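Local coordinates for general stress protein 26 (Bacillus anthracis, PDB 3EC6) that is of unknown function but binds flavin-adenine dinucleotide and, as a member of the pyridoxamine 5'-phosphate oxidase family, may act as a flavin-dependent oxidoreductase, at residues I86-W97 with P108-I116. Sequence-based numbering, arbitrary orientation. Where two conformers were deposited one is given.
Sequences IEEDSTLKNKFW and PEDPNYVLI
Y113 meets K93 with both its ring and its hydroxyl where a short helix crosses a strand, a worked example of one tyrosine making two kinds of contact. In this split-barrel, FMN-binding type of fold, strand 77-87 pairs antiparallel with strand 113-126 and then gives way to helix 90-96, whose axis crosses segment 113-116 at 94°. E87 and L115 form the hydrogen-bonded pair, E87 N reaching L115 O at 2.8 Å. I86 reaches diagonally to V114, CG2 against CB, on the side where I53 of helix 51-58 touches both. L115 points to the other face, where its CD1 meets CB of L92 at 3.6 Å and comes up at the edge of the F96 ring.

The tyrosine ring leaves its strand with CG anti to the backbone N (chi1 173°) and runs past the K93 chain in the opposite direction. K93 CG lies over one ring face, 3.9 Å from the centroid; the bend at chi3 keeps CE over the same ring and carries NZ on to a water. That water donates to the carbonyls of P108 and D110, linking the lysine to the loop that leads into the strand. Further along, P108 CD lies over one face of the W97 indole, 3.5 Å from the centroid of the five-membered ring and nearly along its normal, a CH-pi contact; W97 CE3 touches Y113 CE2, the two rings being inclined at 57°. At the far end of the tyrosine, the hydroxyl donates to K93 O over 2.7 Å, in the carbonyl plane and on a lone pair.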
loop_
_atom_site.group_PDB
_atom_site.type_symbol
_atom_site.label_atom_id
_atom_site.label_comp_id
_atom_site.label_asym_id
_atom_site.label_seq_id
_atom_site.Cartn_x
_atom_site.Cartn_y
_atom_site.Cartn_z
ATOM N N ILE A 86 -19.937 -2.470 1.914
ATOM C CA ILE A 86 -19.909 -3.942 2.031
ATOM C C ILE A 86 -21.020 -4.511 1.181
ATOM O O ILE A 86 -22.160 -3.990 1.166
ATOM C CB ILE A 86 -20.072 -4.344 3.499
ATOM C CG1 ILE A 86 -18.951 -3.716 4.322
ATOM C CG2 ILE A 86 -19.952 -5.910 3.648
ATOM C CD1 ILE A 86 -17.596 -3.808 3.715
ATOM N N GLU A 87 -20.705 -5.575 0.449
ATOM C CA GLU A 87 -21.628 -6.161 -0.525
ATOM C C GLU A 87 -21.768 -7.632 -0.127
ATOM O O GLU A 87 -20.766 -8.351 0.046
ATOM C CB GLU A 87 -21.071 -5.958 -1.964
ATOM C CG GLU A 87 -21.838 -6.739 -3.027
ATOM C CD GLU A 87 -23.258 -6.223 -3.232
ATOM O OE1 GLU A 87 -23.413 -5.301 -4.061
ATOM O OE2 GLU A 87 -24.222 -6.759 -2.640
ATOM N N GLU A 88 -23.020 -8.073 0.067
ATOM C CA GLU A 88 -23.248 -9.463 0.451
ATOM C C GLU A 88 -24.055 -10.191 -0.649
ATOM O O GLU A 88 -24.556 -11.280 -0.404
ATOM C CB GLU A 88 -23.992 -9.569 1.795
ATOM C CG GLU A 88 -23.262 -8.855 2.911
ATOM C CD GLU A 88 -23.519 -9.428 4.284
ATOM O OE1 GLU A 88 -23.643 -10.668 4.439
ATOM O OE2 GLU A 88 -23.554 -8.627 5.227
ATOM N N ASP A 89 -24.185 -9.578 -1.820
ATOM C CA ASP A 89 -24.914 -10.188 -2.951
ATOM C C ASP A 89 -24.366 -11.589 -3.256
ATOM O O ASP A 89 -23.182 -11.741 -3.555
ATOM C CB ASP A 89 -24.756 -9.284 -4.160
ATOM C CG ASP A 89 -25.460 -9.827 -5.365
ATOM O OD1 ASP A 89 -26.720 -9.802 -5.388
ATOM O OD2 ASP A 89 -24.773 -10.304 -6.285
ATOM N N SER A 90 -25.227 -12.608 -3.173
ATOM C CA SER A 90 -24.818 -14.003 -3.421
ATOM C C SER A 90 -24.272 -14.225 -4.820
ATOM O O SER A 90 -23.335 -15.004 -4.994
ATOM C CB SER A 90 -25.972 -14.970 -3.178
ATOM O OG SER A 90 -26.353 -14.939 -1.821
ATOM N N THR A 91 -24.835 -13.529 -5.806
ATOM C CA THR A 91 -24.390 -13.697 -7.196
ATOM C C THR A 91 -22.938 -13.233 -7.345
ATOM O O THR A 91 -22.126 -13.969 -7.900
ATOM C CB THR A 91 -25.303 -12.978 -8.193
ATOM O OG1 THR A 91 -26.611 -13.548 -8.083
ATOM C CG2 THR A 91 -24.808 -13.161 -9.672
ATOM N N LEU A 92 -22.603 -12.056 -6.801
ATOM C CA LEU A 92 -21.213 -11.602 -6.887
ATOM C C LEU A 92 -20.296 -12.468 -6.037
ATOM O O LEU A 92 -19.191 -12.808 -6.467
ATOM C CB LEU A 92 -21.041 -10.120 -6.501
ATOM C CG LEU A 92 -21.688 -9.168 -7.468
ATOM C CD1 LEU A 92 -21.719 -7.722 -6.843
ATOM C CD2 LEU A 92 -20.980 -9.196 -8.802
ATOM N N LYS A 93 -20.741 -12.864 -4.835
ATOM C CA LYS A 93 -19.889 -13.701 -3.983
ATOM C C LYS A 93 -19.543 -15.031 -4.702
ATOM O O LYS A 93 -18.405 -15.494 -4.664
ATOM C CB LYS A 93 -20.579 -13.990 -2.631
ATOM C CG LYS A 93 -20.413 -12.772 -1.705
ATOM C CD LYS A 93 -21.306 -12.808 -0.507
ATOM C CE LYS A 93 -21.262 -14.087 0.111
ATOM N NZ LYS A 93 -22.440 -14.199 1.087
ATOM N N ASN A 94 -20.544 -15.637 -5.330
ATOM C CA ASN A 94 -20.321 -16.900 -6.026
ATOM C C ASN A 94 -19.496 -16.690 -7.291
ATOM O O ASN A 94 -18.677 -17.543 -7.644
ATOM C CB ASN A 94 -21.661 -17.577 -6.348
ATOM C CG ASN A 94 -22.396 -18.049 -5.100
ATOM O OD1 ASN A 94 -21.792 -18.294 -4.086
ATOM N ND2 ASN A 94 -23.724 -18.202 -5.200
ATOM N N LYS A 95 -19.662 -15.535 -7.936
ATOM C CA LYS A 95 -18.913 -15.218 -9.158
ATOM C C LYS A 95 -17.413 -15.171 -8.907
ATOM O O LYS A 95 -16.612 -15.744 -9.647
ATOM C CB LYS A 95 -19.425 -13.894 -9.762
ATOM C CG LYS A 95 -18.715 -13.461 -11.028
ATOM C CD LYS A 95 -19.410 -12.190 -11.602
ATOM C CE LYS A 95 -18.599 -11.581 -12.712
ATOM N NZ LYS A 95 -19.504 -10.600 -13.444
ATOM N N PHE A 96 -17.027 -14.536 -7.811
ATOM C CA PHE A 96 -15.609 -14.270 -7.543
ATOM C C PHE A 96 -14.974 -15.385 -6.731
ATOM O O PHE A 96 -13.762 -15.380 -6.590
ATOM C CB PHE A 96 -15.423 -12.903 -6.836
ATOM C CG PHE A 96 -15.928 -11.766 -7.652
ATOM C CD1 PHE A 96 -15.650 -11.712 -9.008
ATOM C CD2 PHE A 96 -16.641 -10.727 -7.039
ATOM C CE1 PHE A 96 -16.099 -10.630 -9.794
ATOM C CE2 PHE A 96 -17.110 -9.640 -7.812
ATOM C CZ PHE A 96 -16.862 -9.610 -9.169
ATOM N N TRP A 97 -15.781 -16.286 -6.164
ATOM C CA TRP A 97 -15.223 -17.338 -5.298
ATOM C C TRP A 97 -14.138 -18.136 -6.021
ATOM O O TRP A 97 -14.288 -18.470 -7.192
ATOM C CB TRP A 97 -16.296 -18.291 -4.760
ATOM C CG TRP A 97 -15.604 -19.369 -3.978
ATOM C CD1 TRP A 97 -15.298 -20.637 -4.419
ATOM C CD2 TRP A 97 -15.076 -19.260 -2.633
ATOM N NE1 TRP A 97 -14.612 -21.308 -3.426
ATOM C CE2 TRP A 97 -14.475 -20.499 -2.326
ATOM C CE3 TRP A 97 -15.086 -18.249 -1.655
ATOM C CZ2 TRP A 97 -13.851 -20.744 -1.091
ATOM C CZ3 TRP A 97 -14.480 -18.507 -0.411
ATOM C CH2 TRP A 97 -13.884 -19.752 -0.150
ATOM N N PRO A 108 -17.895 -20.657 -0.524
ATOM C CA PRO A 108 -18.730 -19.517 -0.945
ATOM C C PRO A 108 -19.928 -19.269 -0.078
ATOM O O PRO A 108 -20.351 -18.104 0.056
ATOM C CB PRO A 108 -19.133 -19.855 -2.391
ATOM C CG PRO A 108 -18.581 -21.178 -2.652
ATOM C CD PRO A 108 -17.698 -21.651 -1.595
ATOM N N GLU A 109 -20.423 -20.318 0.598
ATOM C CA GLU A 109 -21.545 -20.163 1.542
ATOM C C GLU A 109 -21.146 -19.750 2.959
ATOM O O GLU A 109 -22.026 -19.618 3.844
ATOM C CB GLU A 109 -22.301 -21.499 1.656
ATOM C CG GLU A 109 -22.741 -22.042 0.302
ATOM C CD GLU A 109 -21.720 -22.977 -0.390
ATOM O OE1 GLU A 109 -20.516 -23.092 -0.028
ATOM O OE2 GLU A 109 -22.145 -23.651 -1.360
ATOM N N ASP A 110 -19.846 -19.566 3.210
ATOM C CA ASP A 110 -19.394 -19.159 4.554
ATOM C C ASP A 110 -20.114 -17.848 4.940
ATOM O O ASP A 110 -19.961 -16.826 4.247
ATOM C CB ASP A 110 -17.883 -18.945 4.523
ATOM C CG ASP A 110 -17.265 -18.715 5.890
ATOM O OD1 ASP A 110 -18.000 -18.342 6.847
ATOM O OD2 ASP A 110 -16.012 -18.845 5.991
ATOM N N PRO A 111 -20.870 -17.841 6.052
ATOM C CA PRO A 111 -21.521 -16.593 6.480
ATOM C C PRO A 111 -20.551 -15.436 6.759
ATOM O O PRO A 111 -20.976 -14.273 6.705
ATOM C CB PRO A 111 -22.263 -16.997 7.784
ATOM C CG PRO A 111 -21.704 -18.248 8.166
ATOM C CD PRO A 111 -21.191 -18.948 6.971
ATOM N N ASN A 112 -19.271 -15.740 7.021
ATOM C CA ASN A 112 -18.259 -14.721 7.216
ATOM C C ASN A 112 -17.747 -14.061 5.924
ATOM O O ASN A 112 -17.059 -13.059 6.005
ATOM C CB ASN A 112 -17.065 -15.281 7.999
ATOM C CG ASN A 112 -17.478 -15.728 9.413
ATOM O OD1 ASN A 112 -18.250 -15.005 10.076
ATOM N ND2 ASN A 112 -16.965 -16.851 9.883
ATOM N N TYR A 113 -18.098 -14.625 4.759
ATOM C CA TYR A 113 -17.604 -14.069 3.481
ATOM C C TYR A 113 -18.439 -12.838 3.110
ATOM O O TYR A 113 -19.655 -12.902 2.937
ATOM C CB TYR A 113 -17.756 -15.180 2.436
ATOM C CG TYR A 113 -17.482 -14.860 0.970
ATOM C CD1 TYR A 113 -16.749 -13.716 0.587
ATOM C CD2 TYR A 113 -17.931 -15.766 -0.028
ATOM C CE1 TYR A 113 -16.514 -13.453 -0.720
ATOM C CE2 TYR A 113 -17.680 -15.525 -1.388
ATOM C CZ TYR A 113 -16.964 -14.345 -1.701
ATOM O OH TYR A 113 -16.705 -14.103 -3.034
ATOM N N VAL A 114 -17.760 -11.719 2.981
ATOM C CA VAL A 114 -18.416 -10.529 2.410
ATOM C C VAL A 114 -17.472 -9.981 1.373
ATOM O O VAL A 114 -16.273 -10.336 1.321
ATOM C CB VAL A 114 -18.688 -9.432 3.476
ATOM C CG1 VAL A 114 -19.668 -9.966 4.523
ATOM C CG2 VAL A 114 -17.374 -8.965 4.158
ATOM N N LEU A 115 -18.006 -9.094 0.552
ATOM C CA LEU A 115 -17.180 -8.356 -0.409
ATOM C C LEU A 115 -17.061 -6.890 0.020
ATOM O O LEU A 115 -18.034 -6.270 0.448
ATOM C CB LEU A 115 -17.785 -8.406 -1.822
ATOM C CG LEU A 115 -17.781 -9.780 -2.497
ATOM C CD1 LEU A 115 -18.726 -9.719 -3.712
ATOM C CD2 LEU A 115 -16.377 -10.204 -2.891
ATOM N N ILE A 116 -15.848 -6.342 -0.125
ATOM C CA ILE A 116 -15.713 -4.886 -0.074
ATOM C C ILE A 116 -15.841 -4.377 -1.522
ATOM O O ILE A 116 -15.126 -4.825 -2.406
ATOM C CB ILE A 116 -14.368 -4.526 0.454
ATOM C CG1 ILE A 116 -14.206 -5.025 1.878
ATOM C CG2 ILE A 116 -14.210 -3.008 0.365
ATOM C CD1 ILE A 116 -12.763 -4.804 2.429
HETATM O O HOH W 1 -21.578 -16.747 1.983
HETATM O O HOH W 2 -22.192 -17.077 -1.749
#